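Local atomic coordinates of pullulanase (Klebsiella oxytoca, PDB entry 2YOC), a protein that hydrolyses alpha-1,6-glucosidic linkages in pullulan and related alpha-dextrins and is exported by a type 2 secretion system. Residues W827-S831 with D895-N899; G866-L870 with E929-T934; A838-R843 with M921-P925; V530-N534 with S882-F886; Q525-Q531 with Y912-T916. One frame throughout, in Å; residues are numbered along the deposited sequence.

Contact 1 (W827-S831 with D895-N899); sequences WDMIS and DNNYN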
# COMPACT_ATOMS: atom_id res chain seq x y z
N TRP B 827 -23.95 -25.72 6.29
CA TRP B 827 -24.98 -26.07 5.31
C TRP B 827 -25.95 -24.92 5.12
O TRP B 827 -26.23 -24.54 3.98
CB TRP B 827 -25.74 -27.30 5.76
CG TRP B 827 -26.81 -27.70 4.79
CD1 TRP B 827 -28.13 -27.39 4.85
CD2 TRP B 827 -26.62 -28.41 3.56
NE1 TRP B 827 -28.79 -27.88 3.75
CE2 TRP B 827 -27.88 -28.51 2.94
CE3 TRP B 827 -25.51 -28.97 2.92
CZ2 TRP B 827 -28.07 -29.17 1.71
CZ3 TRP B 827 -25.69 -29.63 1.71
CH2 TRP B 827 -26.96 -29.72 1.12
N ASP B 828 -26.46 -24.36 6.23
CA ASP B 828 -27.40 -23.24 6.16
C ASP B 828 -26.78 -22.05 5.41
O ASP B 828 -27.40 -21.52 4.49
CB ASP B 828 -27.96 -22.90 7.56
CG ASP B 828 -28.93 -23.93 8.14
OD1 ASP B 828 -29.17 -24.96 7.48
OD2 ASP B 828 -29.46 -23.70 9.26
N MSE B 829 -25.52 -21.74 5.70
CA MSE B 829 -24.77 -20.68 4.99
C MSE B 829 -24.65 -20.95 3.49
O MSE B 829 -24.83 -20.03 2.70
CB MSE B 829 -23.38 -20.50 5.61
CG MSE B 829 -23.46 -19.89 6.97
SE MSE B 829 -24.01 -18.01 6.91
CE MSE B 829 -22.18 -17.29 7.15
N ILE B 830 -24.37 -22.22 3.09
CA ILE B 830 -24.29 -22.61 1.68
C ILE B 830 -25.68 -22.44 1.06
O ILE B 830 -25.78 -21.78 0.02
CB ILE B 830 -23.66 -24.02 1.47
CG1 ILE B 830 -22.19 -24.05 1.95
CG2 ILE B 830 -23.78 -24.53 0.00
CD1 ILE B 830 -21.66 -25.46 2.25
N SER B 831 -26.74 -22.93 1.73
CA SER B 831 -28.14 -22.77 1.28
C SER B 831 -28.47 -21.29 1.00
O SER B 831 -29.03 -20.99 -0.04
CB SER B 831 -29.10 -23.39 2.29
OG SER B 831 -28.76 -24.75 2.52
N ASP B 895 -32.21 -37.38 7.49
CA ASP B 895 -32.16 -35.97 7.10
C ASP B 895 -31.24 -35.12 8.01
O ASP B 895 -30.95 -35.47 9.15
CB ASP B 895 -33.58 -35.35 7.08
CG ASP B 895 -34.17 -35.16 8.46
OD1 ASP B 895 -34.36 -36.17 9.18
OD2 ASP B 895 -34.44 -33.99 8.83
N ASN B 896 -30.86 -33.95 7.49
CA ASN B 896 -29.99 -32.96 8.12
C ASN B 896 -30.79 -31.91 8.92
O ASN B 896 -30.20 -30.90 9.33
CB ASN B 896 -29.14 -32.27 7.04
CG ASN B 896 -29.91 -31.35 6.11
OD1 ASN B 896 -31.13 -31.49 5.89
ND2 ASN B 896 -29.20 -30.39 5.53
N ASN B 897 -32.11 -32.14 9.12
CA ASN B 897 -32.99 -31.24 9.87
C ASN B 897 -33.22 -29.90 9.14
O ASN B 897 -33.54 -28.87 9.76
CB ASN B 897 -32.50 -31.07 11.33
CG ASN B 897 -33.53 -30.58 12.30
OD1 ASN B 897 -34.60 -31.16 12.45
ND2 ASN B 897 -33.18 -29.53 13.04
N TYR B 898 -33.10 -29.92 7.82
CA TYR B 898 -33.31 -28.72 7.01
C TYR B 898 -34.79 -28.55 6.75
O TYR B 898 -35.51 -29.54 6.68
CB TYR B 898 -32.51 -28.82 5.70
CG TYR B 898 -32.62 -27.63 4.77
CD1 TYR B 898 -31.87 -26.48 4.99
CD2 TYR B 898 -33.38 -27.70 3.61
CE1 TYR B 898 -31.92 -25.40 4.10
CE2 TYR B 898 -33.44 -26.63 2.72
CZ TYR B 898 -32.71 -25.48 2.97
OH TYR B 898 -32.77 -24.42 2.09
N ASN B 899 -35.26 -27.28 6.65
CA ASN B 899 -36.67 -26.93 6.40
C ASN B 899 -37.62 -27.72 7.32
O ASN B 899 -38.30 -28.68 6.90
CB ASN B 899 -37.02 -27.07 4.91
CG ASN B 899 -38.41 -26.68 4.54
OD1 ASN B 899 -38.94 -25.67 5.01
ND2 ASN B 899 -39.03 -27.48 3.70
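Tyr898, Trp827 and Asn896 carry most of this buried contact. The Trp827 indole, thrown off helix 826-833, turns its five-membered edge into the ring of Tyr898: the centroids lie 5.2 Å apart and the planes stand at 88°, an offset edge-to-face (T-shaped) pair. The closest atoms of the two rings are Trp827 NE1 and Tyr898 CD1 at 3.6 Å. One turn further along the helix, Ser831 OG sits 3.6 Å from Tyr898 CE1, so the tyrosine packs against two successive turns; its hydroxyl reaches past them to bond the carbonyl of Lys919. Asn896 lays its amide over one face of the indole. Asn896 ND2 is 3.1 Å from Trp827 NE1, but both are donors, and the amide nitrogen bonds the carbonyl of Leu870 instead. The loop holds its shape through consecutive Asx turns, Asp895 OD2 accepting from Asn897 N (3.0 Å) and Asn896 OD1 from Tyr898 N (3.2 Å). This is aromatic packing of a loop shaped by two Asx turns against a helix that follows the seventh strand of the catalytic (beta/alpha)8 barrel.

Contact 2 (G866-L870 with E929-T934); sequences GSELL and ELKQMT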
# COMPACT_ATOMS: atom_id res chain seq x y z
N GLY B 866 -21.98 -32.47 13.81
CA GLY B 866 -23.01 -32.57 12.78
C GLY B 866 -22.61 -32.13 11.39
O GLY B 866 -23.35 -32.41 10.44
N SER B 867 -21.47 -31.42 11.23
CA SER B 867 -21.02 -30.94 9.90
C SER B 867 -20.79 -32.06 8.90
O SER B 867 -21.05 -31.87 7.71
CB SER B 867 -19.81 -30.04 10.02
OG SER B 867 -20.11 -28.95 10.87
N GLU B 868 -20.41 -33.25 9.43
CA GLU B 868 -20.21 -34.50 8.70
C GLU B 868 -21.55 -35.09 8.22
O GLU B 868 -21.55 -36.04 7.44
CB GLU B 868 -19.46 -35.52 9.60
CG GLU B 868 -20.30 -36.23 10.67
CD GLU B 868 -20.70 -35.46 11.92
OE1 GLU B 868 -20.33 -34.27 12.02
OE2 GLU B 868 -21.34 -36.06 12.82
N LEU B 869 -22.69 -34.56 8.75
CA LEU B 869 -24.06 -34.97 8.44
C LEU B 869 -24.84 -33.76 7.93
O LEU B 869 -26.03 -33.62 8.21
CB LEU B 869 -24.75 -35.58 9.68
CG LEU B 869 -24.01 -36.75 10.38
CD1 LEU B 869 -24.74 -37.19 11.63
CD2 LEU B 869 -23.76 -37.93 9.45
N LEU B 870 -24.16 -32.86 7.19
CA LEU B 870 -24.72 -31.66 6.56
C LEU B 870 -25.67 -30.88 7.48
O LEU B 870 -26.63 -30.27 7.00
CB LEU B 870 -25.44 -32.07 5.25
CG LEU B 870 -24.61 -32.91 4.27
CD1 LEU B 870 -25.49 -33.60 3.28
CD2 LEU B 870 -23.60 -32.06 3.55
N GLU B 929 -27.01 -38.78 0.88
CA GLU B 929 -26.21 -37.56 0.94
C GLU B 929 -25.42 -37.49 2.24
O GLU B 929 -24.21 -37.19 2.22
CB GLU B 929 -27.09 -36.31 0.73
CG GLU B 929 -27.75 -36.21 -0.65
CD GLU B 929 -28.86 -37.19 -1.01
OE1 GLU B 929 -29.96 -37.10 -0.42
OE2 GLU B 929 -28.64 -38.03 -1.91
N LEU B 930 -26.07 -37.82 3.38
CA LEU B 930 -25.42 -37.83 4.70
C LEU B 930 -24.28 -38.85 4.69
O LEU B 930 -23.18 -38.51 5.13
CB LEU B 930 -26.44 -38.08 5.84
CG LEU B 930 -27.71 -37.22 5.78
CD1 LEU B 930 -28.67 -37.62 6.83
CD2 LEU B 930 -27.41 -35.73 5.91
N LYS B 931 -24.51 -40.04 4.11
CA LYS B 931 -23.49 -41.07 4.00
C LYS B 931 -22.31 -40.61 3.10
O LYS B 931 -21.15 -40.86 3.43
CB LYS B 931 -24.10 -42.40 3.53
CG LYS B 931 -24.66 -43.25 4.67
CD LYS B 931 -25.23 -44.59 4.18
CE LYS B 931 -25.88 -45.40 5.29
NZ LYS B 931 -26.16 -46.81 4.88
N GLN B 932 -22.62 -39.90 2.00
CA GLN B 932 -21.64 -39.32 1.06
C GLN B 932 -20.75 -38.29 1.84
O GLN B 932 -19.52 -38.38 1.78
CB GLN B 932 -22.40 -38.63 -0.10
CG GLN B 932 -21.56 -38.13 -1.27
CD GLN B 932 -22.42 -37.52 -2.36
OE1 GLN B 932 -22.32 -36.32 -2.68
NE2 GLN B 932 -23.28 -38.33 -2.99
N MSE B 933 -21.39 -37.37 2.60
CA MSE B 933 -20.68 -36.37 3.41
C MSE B 933 -19.83 -37.02 4.51
O MSE B 933 -18.69 -36.59 4.70
CB MSE B 933 -21.65 -35.31 3.98
CG MSE B 933 -20.95 -34.13 4.64
SE MSE B 933 -19.80 -33.15 3.41
CE MSE B 933 -18.14 -33.24 4.44
N THR B 934 -20.35 -38.05 5.23
CA THR B 934 -19.58 -38.72 6.29
C THR B 934 -18.31 -39.31 5.68
O THR B 934 -17.22 -39.09 6.21
CB THR B 934 -20.42 -39.78 7.04
OG1 THR B 934 -21.71 -39.26 7.32
CG2 THR B 934 -19.79 -40.20 8.33
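The bend at 866-870 pushes its backbone and two leucines against one side of helix 927-945. Leu870 is the largest bump: CD2 lies 3.5 Å from Met933 CG, and CD1 comes 3.9 Å from Leu930 CD2 and 4.1 Å from Glu929 CB, so the side chain fills the hollow between successive turns. Met933, a selenomethionine, projects back under the bend, its CG 3.4 Å from Glu868 O and 3.8 Å from Ser867 O. The bend directly follows strand 860-864, the eighth of the (beta/alpha)8 barrel, and helix 927-945 covers it from the C-terminal part of the chain. The backbones come close at the short 3-10 turn 867-868 and just after it, with CA atoms 4.9 Å apart for both Glu868-Thr934 and Leu869-Leu930. Leu869 uses the next hollow, CD2 reaching 3.2 Å from Thr934 OG1, whose proton goes to Leu930 O within the helix; Leu930 CD2 in turn tucks to 3.4 Å from Leu869 O. Glu868 bends its carboxylate off to His450 on helix 446-457.

Contact 3 (A838-R843 with M921-P925); sequences ADLATR and MVATP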
# COMPACT_ATOMS: atom_id res chain seq x y z
N ALA B 838 -26.30 -24.62 -8.47
CA ALA B 838 -25.65 -25.64 -7.67
C ALA B 838 -26.64 -26.67 -7.10
O ALA B 838 -27.39 -26.39 -6.16
CB ALA B 838 -24.82 -25.00 -6.58
N ASP B 839 -26.66 -27.86 -7.73
CA ASP B 839 -27.51 -29.00 -7.36
C ASP B 839 -27.02 -29.64 -6.07
O ASP B 839 -25.86 -29.45 -5.69
CB ASP B 839 -27.53 -30.05 -8.48
CG ASP B 839 -26.16 -30.35 -9.07
OD1 ASP B 839 -25.63 -29.49 -9.84
OD2 ASP B 839 -25.62 -31.45 -8.78
N LEU B 840 -27.90 -30.42 -5.39
CA LEU B 840 -27.63 -31.08 -4.11
C LEU B 840 -26.24 -31.70 -4.04
O LEU B 840 -25.52 -31.46 -3.06
CB LEU B 840 -28.74 -32.10 -3.77
CG LEU B 840 -28.72 -32.78 -2.37
CD1 LEU B 840 -28.78 -31.77 -1.23
CD2 LEU B 840 -29.89 -33.71 -2.22
N ALA B 841 -25.84 -32.42 -5.11
CA ALA B 841 -24.54 -33.08 -5.27
C ALA B 841 -23.34 -32.13 -5.16
O ALA B 841 -22.35 -32.47 -4.49
CB ALA B 841 -24.49 -33.82 -6.60
N THR B 842 -23.42 -30.95 -5.82
CA THR B 842 -22.33 -29.96 -5.78
C THR B 842 -22.28 -29.24 -4.43
O THR B 842 -21.20 -28.91 -3.95
CB THR B 842 -22.37 -29.00 -6.97
OG1 THR B 842 -23.34 -28.00 -6.72
CG2 THR B 842 -22.62 -29.69 -8.31
N ARG B 843 -23.46 -29.02 -3.81
CA ARG B 843 -23.54 -28.38 -2.50
C ARG B 843 -22.94 -29.29 -1.42
O ARG B 843 -22.30 -28.78 -0.50
CB ARG B 843 -24.99 -27.96 -2.17
CG ARG B 843 -25.59 -26.98 -3.18
CD ARG B 843 -26.87 -26.32 -2.67
NE ARG B 843 -27.33 -25.30 -3.61
CZ ARG B 843 -28.20 -24.33 -3.33
NH1 ARG B 843 -28.74 -24.25 -2.12
NH2 ARG B 843 -28.54 -23.45 -4.25
N MSE B 921 -34.72 -23.82 -3.25
CA MSE B 921 -33.75 -23.90 -4.36
C MSE B 921 -33.23 -25.31 -4.61
O MSE B 921 -33.14 -25.73 -5.77
CB MSE B 921 -32.61 -22.90 -4.23
CG MSE B 921 -33.08 -21.47 -4.35
SE MSE B 921 -31.68 -20.25 -4.88
CE MSE B 921 -30.35 -20.70 -3.42
N VAL B 922 -32.94 -26.06 -3.53
CA VAL B 922 -32.49 -27.43 -3.66
C VAL B 922 -33.09 -28.39 -2.64
O VAL B 922 -33.42 -27.98 -1.52
CB VAL B 922 -30.97 -27.59 -3.93
CG1 VAL B 922 -30.21 -28.09 -2.70
CG2 VAL B 922 -30.71 -28.47 -5.16
N ALA B 923 -33.25 -29.67 -3.05
CA ALA B 923 -33.79 -30.79 -2.28
C ALA B 923 -33.10 -30.98 -0.93
O ALA B 923 -31.94 -30.60 -0.78
CB ALA B 923 -33.66 -32.07 -3.09
N THR B 924 -33.82 -31.56 0.05
CA THR B 924 -33.28 -31.82 1.40
C THR B 924 -32.47 -33.12 1.37
O THR B 924 -32.95 -34.12 0.82
CB THR B 924 -34.41 -31.80 2.45
OG1 THR B 924 -35.15 -30.58 2.30
CG2 THR B 924 -33.91 -31.91 3.89
N PRO B 925 -31.24 -33.13 1.97
CA PRO B 925 -30.44 -34.37 2.00
C PRO B 925 -31.15 -35.55 2.67
O PRO B 925 -31.98 -35.36 3.56
CB PRO B 925 -29.22 -33.97 2.83
CG PRO B 925 -29.13 -32.51 2.72
CD PRO B 925 -30.53 -32.03 2.65
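Ala838 O lies 4.0 Å from Val922 CG2, and the same oxygen takes a 2.8 Å hydrogen bond from Arg843 NE. Asp839 stands at the N-cap of helix 840-855; its CA-to-CB bond points away, leaving its CA to touch Val922 CG2 at 3.9 Å. Leu840 opens the helix and is the most covered residue of the segment. Val922 CG2 presses to 3.4 Å from Leu840 N, and Leu840 CD1 spans the extended run 922-925, 4.2 Å from Val922 CG1, 3.4 Å from Ala923 O and 4.0 Å from Pro925 CG. Here the first turn of the helix that precedes the eighth strand of the (beta/alpha)8 barrel is covered by the linker joining helices 912-919 and 927-945; Trp827 of helix 826-833 backs both Leu840 and Pro925. Passing to the next turn, Arg843 lays a face of its guanidinium over Val922, with CD 3.8 Å from Val922 CG1. At the edge of that group Arg843 NH2 lies 3.4 Å from CE of Met921, a selenomethionine, while NH2 itself bonds the Ser835 carbonyl.

Contact 4 (V530-N534 with S882-F886); sequences VQALN and SGDWF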
# COMPACT_ATOMS: atom_id res chain seq x y z
N VAL B 530 -44.59 -23.01 13.63
CA VAL B 530 -43.64 -23.94 14.24
C VAL B 530 -42.78 -23.23 15.29
O VAL B 530 -42.68 -23.71 16.42
CB VAL B 530 -42.78 -24.68 13.18
CG1 VAL B 530 -41.70 -25.55 13.83
CG2 VAL B 530 -43.66 -25.52 12.26
N GLN B 531 -42.23 -22.06 14.94
CA GLN B 531 -41.41 -21.33 15.89
C GLN B 531 -42.17 -20.67 17.03
O GLN B 531 -41.61 -20.50 18.11
CB GLN B 531 -40.39 -20.39 15.20
CG GLN B 531 -40.98 -19.21 14.45
CD GLN B 531 -41.38 -18.12 15.41
OE1 GLN B 531 -40.70 -17.85 16.41
NE2 GLN B 531 -42.54 -17.55 15.18
N ALA B 532 -43.43 -20.29 16.80
CA ALA B 532 -44.26 -19.66 17.83
C ALA B 532 -44.48 -20.60 19.03
O ALA B 532 -44.33 -20.17 20.17
CB ALA B 532 -45.59 -19.23 17.24
N LEU B 533 -44.81 -21.88 18.76
CA LEU B 533 -45.02 -22.88 19.81
C LEU B 533 -43.67 -23.21 20.46
O LEU B 533 -43.59 -23.31 21.69
CB LEU B 533 -45.70 -24.16 19.25
CG LEU B 533 -45.76 -25.41 20.15
CD1 LEU B 533 -46.50 -25.15 21.46
CD2 LEU B 533 -46.43 -26.56 19.46
N ASN B 534 -42.61 -23.33 19.64
CA ASN B 534 -41.26 -23.63 20.11
C ASN B 534 -40.78 -22.63 21.16
O ASN B 534 -40.26 -23.05 22.20
CB ASN B 534 -40.28 -23.71 18.96
CG ASN B 534 -39.08 -24.55 19.28
OD1 ASN B 534 -39.18 -25.71 19.72
ND2 ASN B 534 -37.90 -23.97 19.07
N SER B 882 -33.51 -22.83 21.26
CA SER B 882 -34.34 -23.22 20.12
C SER B 882 -34.64 -24.71 20.23
O SER B 882 -35.16 -25.33 19.30
CB SER B 882 -33.70 -22.82 18.80
OG SER B 882 -33.90 -21.44 18.56
N GLY B 883 -34.34 -25.24 21.42
CA GLY B 883 -34.63 -26.60 21.86
C GLY B 883 -34.19 -27.75 20.99
O GLY B 883 -33.38 -27.59 20.08
N ASP B 884 -34.74 -28.93 21.31
CA ASP B 884 -34.47 -30.18 20.61
C ASP B 884 -34.85 -30.07 19.13
O ASP B 884 -34.14 -30.62 18.28
CB ASP B 884 -35.24 -31.35 21.26
CG ASP B 884 -34.83 -31.72 22.68
OD1 ASP B 884 -33.61 -31.70 22.97
OD2 ASP B 884 -35.72 -32.09 23.48
N TRP B 885 -35.95 -29.33 18.82
CA TRP B 885 -36.44 -29.15 17.46
C TRP B 885 -35.40 -28.64 16.46
O TRP B 885 -35.06 -29.36 15.53
CB TRP B 885 -37.70 -28.30 17.42
CG TRP B 885 -38.48 -28.47 16.14
CD1 TRP B 885 -38.60 -27.58 15.12
CD2 TRP B 885 -39.23 -29.64 15.74
NE1 TRP B 885 -39.38 -28.10 14.12
CE2 TRP B 885 -39.80 -29.36 14.48
CE3 TRP B 885 -39.48 -30.89 16.34
CZ2 TRP B 885 -40.59 -30.28 13.80
CZ3 TRP B 885 -40.28 -31.80 15.67
CH2 TRP B 885 -40.82 -31.50 14.42
N PHE B 886 -34.91 -27.41 16.66
CA PHE B 886 -33.95 -26.81 15.73
C PHE B 886 -32.53 -27.34 15.78
O PHE B 886 -31.89 -27.45 14.74
CB PHE B 886 -34.00 -25.28 15.79
CG PHE B 886 -35.30 -24.73 15.25
CD1 PHE B 886 -35.48 -24.52 13.89
CD2 PHE B 886 -36.37 -24.48 16.10
CE1 PHE B 886 -36.70 -24.04 13.38
CE2 PHE B 886 -37.59 -24.01 15.60
CZ PHE B 886 -37.75 -23.79 14.24
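Helix 529-537 supplies one regular turn, closed by Asn534 N to Val530 O at 3.2 Å, and presents it to Ser882 and the short helix that follows. The second backbone is less regular: Gly883 turns through phi 53° and psi -167°, and Phe886 N makes a weak 3.4 Å bond back to Ser882 O. The nearest CA atoms, those of Asn534 and Ser882, are 6.9 Å apart, close enough for a side chain to bridge to the backbone. Asn534 does so, donating from ND2 to Ser882 O at 3.1 Å and a nearly straight 168°. The contact joins the helical insertion that carries the Pullulanase Ins family sequence to the long connection following the last strand of the (beta/alpha)8 barrel, and a bound calcium ion lies near Gly883. Beyond the hydrogen bond, the amide also touches Phe886 and Trp885: ND2 of Asn534 is 3.4 Å from Phe886 CD2, at the ring edge, and its OD1 is 3.8 Å from Trp885 CB. A turn earlier, Val530 CG1 packs 3.9 Å from Trp885 CD1 and 4.3 Å from Phe886 CZ. Trp885 NE1, although 3.5 Å from Val530 CG1, gives its hydrogen bond to the carbonyl of Val900.

Contact 5 (Q525-Q531 with Y912-T916); sequences QDNPQVQ and YEVIT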
# COMPACT_ATOMS: atom_id res chain seq x y z
N GLN B 525 -43.31 -18.10 5.76
CA GLN B 525 -42.84 -16.83 6.32
C GLN B 525 -43.99 -15.96 6.90
O GLN B 525 -43.81 -15.28 7.91
CB GLN B 525 -41.93 -16.07 5.34
CG GLN B 525 -42.62 -15.31 4.22
CD GLN B 525 -41.68 -14.35 3.54
OE1 GLN B 525 -41.24 -14.58 2.42
NE2 GLN B 525 -41.37 -13.23 4.21
N ASP B 526 -45.19 -16.04 6.28
CA ASP B 526 -46.40 -15.31 6.70
C ASP B 526 -47.13 -16.02 7.89
O ASP B 526 -47.86 -15.36 8.63
CB ASP B 526 -47.36 -15.07 5.50
CG ASP B 526 -46.69 -14.55 4.24
OD1 ASP B 526 -46.35 -13.33 4.20
OD2 ASP B 526 -46.51 -15.34 3.28
N ASN B 527 -46.91 -17.34 8.06
CA ASN B 527 -47.47 -18.11 9.17
C ASN B 527 -46.36 -18.93 9.85
O ASN B 527 -46.19 -20.12 9.55
CB ASN B 527 -48.66 -18.98 8.74
CG ASN B 527 -49.33 -19.69 9.90
OD1 ASN B 527 -49.70 -19.10 10.92
ND2 ASN B 527 -49.51 -20.99 9.76
N PRO B 528 -45.56 -18.29 10.74
CA PRO B 528 -44.46 -19.01 11.40
C PRO B 528 -44.88 -19.77 12.68
O PRO B 528 -44.32 -19.55 13.76
CB PRO B 528 -43.42 -17.90 11.66
CG PRO B 528 -44.18 -16.58 11.45
CD PRO B 528 -45.61 -16.89 11.19
N GLN B 529 -45.86 -20.67 12.54
CA GLN B 529 -46.43 -21.43 13.65
C GLN B 529 -45.51 -22.40 14.36
O GLN B 529 -45.64 -22.57 15.57
CB GLN B 529 -47.82 -22.02 13.33
CG GLN B 529 -47.89 -22.92 12.11
CD GLN B 529 -49.27 -23.50 11.89
OE1 GLN B 529 -49.43 -24.48 11.16
NE2 GLN B 529 -50.31 -22.93 12.50
N VAL B 530 -44.59 -23.01 13.63
CA VAL B 530 -43.64 -23.94 14.24
C VAL B 530 -42.78 -23.23 15.29
O VAL B 530 -42.68 -23.71 16.42
CB VAL B 530 -42.78 -24.68 13.18
CG1 VAL B 530 -41.70 -25.55 13.83
CG2 VAL B 530 -43.66 -25.52 12.26
N GLN B 531 -42.23 -22.06 14.94
CA GLN B 531 -41.41 -21.33 15.89
C GLN B 531 -42.17 -20.67 17.03
O GLN B 531 -41.61 -20.50 18.11
CB GLN B 531 -40.39 -20.39 15.20
CG GLN B 531 -40.98 -19.21 14.45
CD GLN B 531 -41.38 -18.12 15.41
OE1 GLN B 531 -40.70 -17.85 16.41
NE2 GLN B 531 -42.54 -17.55 15.18
N TYR B 912 -36.42 -13.74 6.79
CA TYR B 912 -37.52 -14.57 6.30
C TYR B 912 -37.66 -14.53 4.76
O TYR B 912 -37.78 -15.59 4.12
CB TYR B 912 -38.83 -14.16 7.00
CG TYR B 912 -39.09 -14.80 8.35
CD1 TYR B 912 -38.04 -15.30 9.12
CD2 TYR B 912 -40.38 -14.90 8.86
CE1 TYR B 912 -38.28 -15.90 10.36
CE2 TYR B 912 -40.63 -15.49 10.10
CZ TYR B 912 -39.58 -15.98 10.85
OH TYR B 912 -39.83 -16.57 12.07
N GLU B 913 -37.60 -13.30 4.18
CA GLU B 913 -37.68 -13.05 2.73
C GLU B 913 -36.52 -13.73 1.96
O GLU B 913 -36.72 -14.22 0.85
CB GLU B 913 -37.71 -11.54 2.45
CG GLU B 913 -39.05 -10.88 2.73
CD GLU B 913 -39.04 -9.36 2.67
OE1 GLU B 913 -38.57 -8.74 3.65
OE2 GLU B 913 -39.52 -8.80 1.66
N VAL B 914 -35.33 -13.74 2.57
CA VAL B 914 -34.11 -14.35 2.03
C VAL B 914 -34.26 -15.87 2.14
O VAL B 914 -33.99 -16.58 1.17
CB VAL B 914 -32.85 -13.82 2.76
CG1 VAL B 914 -31.57 -14.33 2.10
CG2 VAL B 914 -32.86 -12.31 2.75
N ILE B 915 -34.73 -16.36 3.30
CA ILE B 915 -34.98 -17.77 3.55
C ILE B 915 -35.94 -18.30 2.49
O ILE B 915 -35.57 -19.25 1.79
CB ILE B 915 -35.47 -18.03 5.01
CG1 ILE B 915 -34.33 -17.78 6.04
CG2 ILE B 915 -36.05 -19.45 5.16
CD1 ILE B 915 -34.77 -17.32 7.42
N THR B 916 -37.11 -17.66 2.30
CA THR B 916 -38.08 -18.13 1.29
C THR B 916 -37.50 -18.24 -0.14
O THR B 916 -37.73 -19.24 -0.84
CB THR B 916 -39.43 -17.43 1.40
OG1 THR B 916 -39.23 -16.02 1.53
CG2 THR B 916 -40.27 -17.95 2.57
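A single glutamine dominates this contact. Gln525, in the loop ahead of helix 529-537, has 113 Å² covered by the other segment, and its OE1 comes within 2.6 Å of Thr916 OG1. That short distance suits a hydrogen bond, but Tyr912 O lies 3.0 Å from Thr916 OG1 as well, so the one hydroxyl proton has two acceptors within range. The extended side chain crosses the first turn of helix 912-919, with Gln525 NE2 3.6 Å from Glu913 CG and 3.9 Å from Tyr912 CB, and the CA atoms of Gln525 and Tyr912 are 5.8 Å apart. The backbone then turns at Pro528, the centre of an inverse gamma turn and the N-cap residue of helix 529-537. Here the loop leading into that helix, with its first turn, part of the Pullulanase Ins sequence family, meets a helix of the C-terminal pullulanase family region, so two segments almost 400 residues apart are joined at the partly exposed border between them. Tyr912 lies along the bend. Gln525 O approaches Tyr912 CD2 at 3.6 Å near the ring plane, and Pro528 CG sits at the ring edge too, 4.0 Å from Tyr912 CE2. The far end of the tyrosine touches the first turn of helix 529-537, where Tyr912 OH lies 3.7 Å from Gln531 CG, while the hydroxyl bonds the Pro903 carbonyl.

Following the chain from the N terminus, the first contact segments met are the loop before helix 529-537 and that helix. From here run the two longest closures, contact 4 to 882-886 and contact 5 to 912-916, which share Val530 and Gln531 and tie the insertion to regions after the barrel. Helix 826-833, helix 840-855 and the bend at 866-870 then start contacts 1, 3 and 2, joining elements around the last barrel strands to 895-899, 921-925 and 929-934; these three loops cross one another and touch, for example through Asn896 ND2 and Leu870 O, 3.0 Å apart. Contacts 2 and 3 each cross contacts 4 and 5. Contact 1 falls wholly within contact 5's span but crosses contact 4, Asn897 ND2 lying 3.1 Å from Trp885 O.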